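Local coordinates for protein aromatic amino acid aminotransferase I (Candida albicans WO-1, PDB 6HNU) that probably transfers the amino group of aromatic L-amino acids to 2-oxoglutarate, using pyridoxal 5'-phosphate as cofactor, at residues F53-V58 / S333-A338; L99-Q104 / L111-Q116. All coordinates share one frame; numbering follows the deposited sequence.

Contact 1: residues F53-V58 / S333-A338; sequences FPFEKV and SGFSEA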
# COMPACT_ATOMS: atom_id res chain seq x y z
N PHE B 53 -7.26 13.44 16.41
CA PHE B 53 -7.67 12.13 15.80
C PHE B 53 -9.09 11.83 16.28
O PHE B 53 -9.28 11.67 17.49
CB PHE B 53 -6.76 10.95 16.15
CG PHE B 53 -5.30 11.07 15.74
CD1 PHE B 53 -4.85 12.09 14.90
CD2 PHE B 53 -4.38 10.12 16.17
CE1 PHE B 53 -3.52 12.18 14.55
CE2 PHE B 53 -3.05 10.21 15.81
CZ PHE B 53 -2.63 11.21 14.97
N PRO B 54 -10.11 11.82 15.38
CA PRO B 54 -11.51 11.70 15.81
C PRO B 54 -11.95 10.26 16.13
O PRO B 54 -13.01 9.85 15.70
CB PRO B 54 -12.26 12.29 14.61
CG PRO B 54 -11.42 11.82 13.42
CD PRO B 54 -9.99 11.98 13.92
N PHE B 55 -11.10 9.52 16.82
CA PHE B 55 -11.31 8.09 17.19
C PHE B 55 -10.88 7.88 18.63
O PHE B 55 -9.69 7.82 18.91
CB PHE B 55 -10.55 7.14 16.25
CG PHE B 55 -10.85 7.36 14.79
CD1 PHE B 55 -11.98 6.82 14.21
CD2 PHE B 55 -9.98 8.09 14.01
CE1 PHE B 55 -12.22 6.97 12.85
CE2 PHE B 55 -10.24 8.27 12.66
CZ PHE B 55 -11.35 7.70 12.09
N GLU B 56 -11.87 7.77 19.52
CA GLU B 56 -11.63 7.63 20.98
C GLU B 56 -11.32 6.17 21.26
O GLU B 56 -10.54 5.86 22.17
CB GLU B 56 -12.83 8.13 21.81
CG GLU B 56 -12.71 7.80 23.28
CD GLU B 56 -11.48 8.38 23.95
OE1 GLU B 56 -10.95 9.39 23.42
OE2 GLU B 56 -11.02 7.82 24.99
N LYS B 57 -11.94 5.29 20.47
CA LYS B 57 -11.66 3.86 20.52
C LYS B 57 -12.26 3.18 19.30
O LYS B 57 -13.15 3.78 18.64
CB LYS B 57 -12.20 3.22 21.81
CG LYS B 57 -13.66 2.80 21.80
CD LYS B 57 -14.06 2.09 23.10
CE LYS B 57 -15.54 1.78 23.13
NZ LYS B 57 -15.98 1.30 24.46
N VAL B 58 -11.72 2.01 19.01
CA VAL B 58 -12.28 1.04 18.03
C VAL B 58 -12.48 -0.28 18.77
O VAL B 58 -11.68 -0.60 19.73
CB VAL B 58 -11.39 0.88 16.79
CG1 VAL B 58 -10.03 0.31 17.11
CG2 VAL B 58 -12.08 0.00 15.77
N SER B 333 -2.48 0.13 7.27
CA SER B 333 -3.54 0.74 8.08
C SER B 333 -3.28 0.50 9.57
O SER B 333 -3.11 -0.70 10.00
CB SER B 333 -4.89 0.20 7.74
OG SER B 333 -5.86 0.60 8.71
N GLY B 334 -3.34 1.58 10.34
CA GLY B 334 -3.19 1.52 11.81
C GLY B 334 -4.37 0.77 12.38
O GLY B 334 -4.24 0.10 13.41
N PHE B 335 -5.54 0.91 11.75
CA PHE B 335 -6.74 0.15 12.19
C PHE B 335 -6.47 -1.33 11.96
O PHE B 335 -6.73 -2.11 12.86
CB PHE B 335 -8.02 0.62 11.49
CG PHE B 335 -8.49 2.00 11.88
CD1 PHE B 335 -8.93 2.25 13.17
CD2 PHE B 335 -8.55 3.02 10.96
CE1 PHE B 335 -9.37 3.52 13.53
CE2 PHE B 335 -8.97 4.29 11.31
CZ PHE B 335 -9.40 4.53 12.60
N SER B 336 -6.00 -1.75 10.77
CA SER B 336 -5.73 -3.20 10.52
C SER B 336 -4.70 -3.70 11.56
O SER B 336 -4.86 -4.79 12.14
CB SER B 336 -5.23 -3.43 9.10
OG SER B 336 -6.27 -3.22 8.18
N GLU B 337 -3.62 -2.96 11.77
CA GLU B 337 -2.48 -3.50 12.56
C GLU B 337 -2.87 -3.53 14.04
O GLU B 337 -2.48 -4.49 14.76
CB GLU B 337 -1.23 -2.68 12.31
CG GLU B 337 0.01 -3.49 12.50
CD GLU B 337 1.30 -2.78 12.15
OE1 GLU B 337 1.30 -1.93 11.25
OE2 GLU B 337 2.30 -3.07 12.82
N ALA B 338 -3.59 -2.50 14.50
CA ALA B 338 -4.06 -2.42 15.91
C ALA B 338 -5.11 -3.51 16.16
O ALA B 338 -5.02 -4.19 17.22
CB ALA B 338 -4.59 -1.05 16.21
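F55, in the bend that leads into strand 57-62, meets F335, in the first turn of helix 334-377, and the two backbones stay well apart, bridged by side chains alone. The two rings form an edge-to-face (T-shaped) pair. Their planes lie at 77° and their centroids are 4.9 Å apart. F335 supplies the edge and F55 the face. F335 CZ stands 3.5 Å above the F55 ring plane, over its centre. All six ring carbons of F55 are therefore almost equally far from it, and the shortest approach is F55 CE1 to F335 CZ at 3.7 Å. Such a pairing sets the positive rim of one ring against the electron-rich face of the other. In F335, CG lies anti to the carbonyl carbon (chi1 -69°), which sends the ring out from the helix toward F55. V58 also points its side chain to the helix but stays more distant.

The start of the helix is fixed separately. S333 is the N-cap, and S336 N donates to S333 OG over 3.1 Å in a nearly straight bond (166°). The same S333 hydroxyl also hydrogen-bonds S336 OG of the second subunit, so the cap lies at the dimer interface.

The contact is buried. L103 packs against both rings, and L99 of helix 99-102 touches F55 and V58. Strand 57-62 pairs with strand 81-86, and K57 and V58 also pair antiparallel with a strand of the second subunit. The aromatic pair thus joins this intersubunit sheet to the N-terminal end of the long helix 334-377.

Contact 2: residues L99-Q104 / L111-Q116; sequences LARSLQ and LPEFLQ. Unlike the reference sequence in segment 111-116: L111 (reference Ser).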
# COMPACT_ATOMS: atom_id res chain seq x y z
N LEU B 99 -4.59 4.02 19.88
CA LEU B 99 -4.82 4.71 18.57
C LEU B 99 -4.00 6.00 18.48
O LEU B 99 -3.71 6.40 17.35
CB LEU B 99 -6.30 5.03 18.39
CG LEU B 99 -7.27 3.85 18.49
CD1 LEU B 99 -8.69 4.35 18.27
CD2 LEU B 99 -6.89 2.75 17.49
N ALA B 100 -3.66 6.66 19.60
CA ALA B 100 -2.82 7.86 19.57
C ALA B 100 -1.47 7.52 18.89
O ALA B 100 -0.87 8.41 18.29
CB ALA B 100 -2.63 8.39 20.99
N ARG B 101 -1.03 6.26 18.98
CA ARG B 101 0.21 5.72 18.38
C ARG B 101 -0.09 4.92 17.08
O ARG B 101 0.58 5.21 16.04
CB ARG B 101 0.95 4.89 19.43
CG ARG B 101 2.29 4.31 18.99
CD ARG B 101 3.21 3.93 20.17
NE ARG B 101 2.49 3.00 21.03
CZ ARG B 101 2.60 1.67 20.99
NH1 ARG B 101 3.48 1.10 20.17
NH2 ARG B 101 1.83 0.92 21.77
N SER B 102 -1.08 4.00 17.05
CA SER B 102 -1.33 3.20 15.81
C SER B 102 -1.87 4.09 14.67
O SER B 102 -1.68 3.71 13.50
CB SER B 102 -2.23 2.00 16.10
OG SER B 102 -3.34 2.34 16.91
N LEU B 103 -2.53 5.21 14.95
CA LEU B 103 -3.09 6.15 13.93
C LEU B 103 -2.12 7.33 13.67
O LEU B 103 -2.41 8.18 12.80
CB LEU B 103 -4.47 6.65 14.38
CG LEU B 103 -5.56 5.59 14.43
CD1 LEU B 103 -6.90 6.25 14.72
CD2 LEU B 103 -5.63 4.79 13.13
N GLN B 104 -0.97 7.35 14.36
CA GLN B 104 0.13 8.31 14.09
C GLN B 104 1.07 7.71 13.03
O GLN B 104 1.18 6.49 12.95
CB GLN B 104 0.90 8.59 15.39
CG GLN B 104 1.99 9.65 15.27
CD GLN B 104 1.49 10.95 14.68
OE1 GLN B 104 1.38 11.11 13.47
NE2 GLN B 104 1.16 11.91 15.55
N LEU B 111 4.71 -1.78 13.78
CA LEU B 111 4.50 -1.44 15.21
C LEU B 111 5.04 -2.55 16.10
O LEU B 111 4.83 -3.72 15.79
CB LEU B 111 3.01 -1.19 15.42
CG LEU B 111 2.47 0.05 14.72
CD1 LEU B 111 0.96 -0.06 14.50
CD2 LEU B 111 2.84 1.32 15.49
N PRO B 112 5.71 -2.25 17.24
CA PRO B 112 6.47 -3.25 18.00
C PRO B 112 5.66 -4.45 18.53
O PRO B 112 6.16 -5.59 18.45
CB PRO B 112 7.09 -2.50 19.21
CG PRO B 112 6.79 -1.02 19.00
CD PRO B 112 5.86 -0.90 17.80
N GLU B 113 4.46 -4.19 19.05
CA GLU B 113 3.58 -5.23 19.64
C GLU B 113 3.19 -6.24 18.54
O GLU B 113 3.16 -7.47 18.79
CB GLU B 113 2.32 -4.60 20.25
CG GLU B 113 2.60 -3.74 21.47
CD GLU B 113 3.08 -2.31 21.26
OE1 GLU B 113 3.25 -1.84 20.08
OE2 GLU B 113 3.27 -1.66 22.28
N PHE B 114 2.90 -5.74 17.34
CA PHE B 114 2.48 -6.63 16.22
C PHE B 114 3.69 -7.45 15.75
O PHE B 114 3.58 -8.69 15.63
CB PHE B 114 1.88 -5.80 15.10
CG PHE B 114 1.53 -6.65 13.91
CD1 PHE B 114 0.47 -7.55 13.97
CD2 PHE B 114 2.32 -6.63 12.78
CE1 PHE B 114 0.18 -8.37 12.89
CE2 PHE B 114 2.03 -7.44 11.70
CZ PHE B 114 0.95 -8.29 11.75
N LEU B 115 4.83 -6.78 15.48
CA LEU B 115 6.09 -7.44 15.04
C LEU B 115 6.47 -8.52 16.05
O LEU B 115 6.84 -9.64 15.61
CB LEU B 115 7.22 -6.42 14.92
CG LEU B 115 7.17 -5.48 13.71
CD1 LEU B 115 8.38 -4.54 13.70
CD2 LEU B 115 7.14 -6.28 12.41
N GLN B 116 6.36 -8.26 17.36
CA GLN B 116 6.74 -9.26 18.39
C GLN B 116 5.90 -10.53 18.22
O GLN B 116 6.46 -11.64 18.23
CB GLN B 116 6.56 -8.71 19.80
CG GLN B 116 6.91 -9.74 20.87
CD GLN B 116 6.70 -9.20 22.26
OE1 GLN B 116 5.58 -8.84 22.64
NE2 GLN B 116 7.78 -9.11 23.02
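This is a surface contact between two consecutive helices, a salt bridge between R101 and E113 backed by a small apolar touch of L111 on S102. It joins short helix 99-102 to the first turn of helix 112-126, across the loop between them. R101 and E113 reach for each other from opposite directions. The guanidinium grips the carboxylate end-on, with one nitrogen to each oxygen. R101 NH1 donates to E113 OE1 over 3.0 Å, close to the guanidinium plane and nearly straight (167°), and OE1 receives it on its syn lone pair. The second bond, from R101 NH2 to E113 OE2, is also 3.0 Å long but more bent (141°). There R101 NH2 sits above the carboxylate plane; the two flat groups are turned 49° from each other. R101 CG is anti to the backbone N, and a bend at chi3 brings the guanidinium round to E113. R101 NE also forms a salt bridge with E98, the strongest polar partner of this arginine, which two carboxylates thus share. P112 CD lies at the edge of the guanidinium, 3.9 Å from R101 NH1.

L111 CD1 rests 4.1 Å from S102 CB. The S102 hydroxyl is held by I97 O, just before helix 99-102. L111 is the N-cap residue of helix 112-126 and differs from the reference sequence.

The loop between the helices carries Y105, which binds the cofactor pyridoxal 5'-phosphate; the side chain of L111 is about 9 Å from that of Y105. The pairing of R101 with E113 is a bidentate salt bridge that ties two consecutive helices together across a short loop.

In the fold
Contact 1 is buried and apolar, carried by an aromatic pair, whereas contact 2 is mostly a charged pair at the surface, with only S102 buried among its touching residues. Contact 1 closes a long chain loop, and contact 2 is a short-range closure nested inside it. Their centres are 10 Å apart. Helix 334-377 serves both: its F335 takes part in contact 1, and E337 OE2 lies 2.9 Å from L111 N, probably a hydrogen bond. Segment 99-104 also fits against segment 53-58, where F55 O packs 3.7 Å from L99 CD1. Both regions touch the second subunit, contact 1 through its sheet and helix cap, and contact 2 through L103 and Q104.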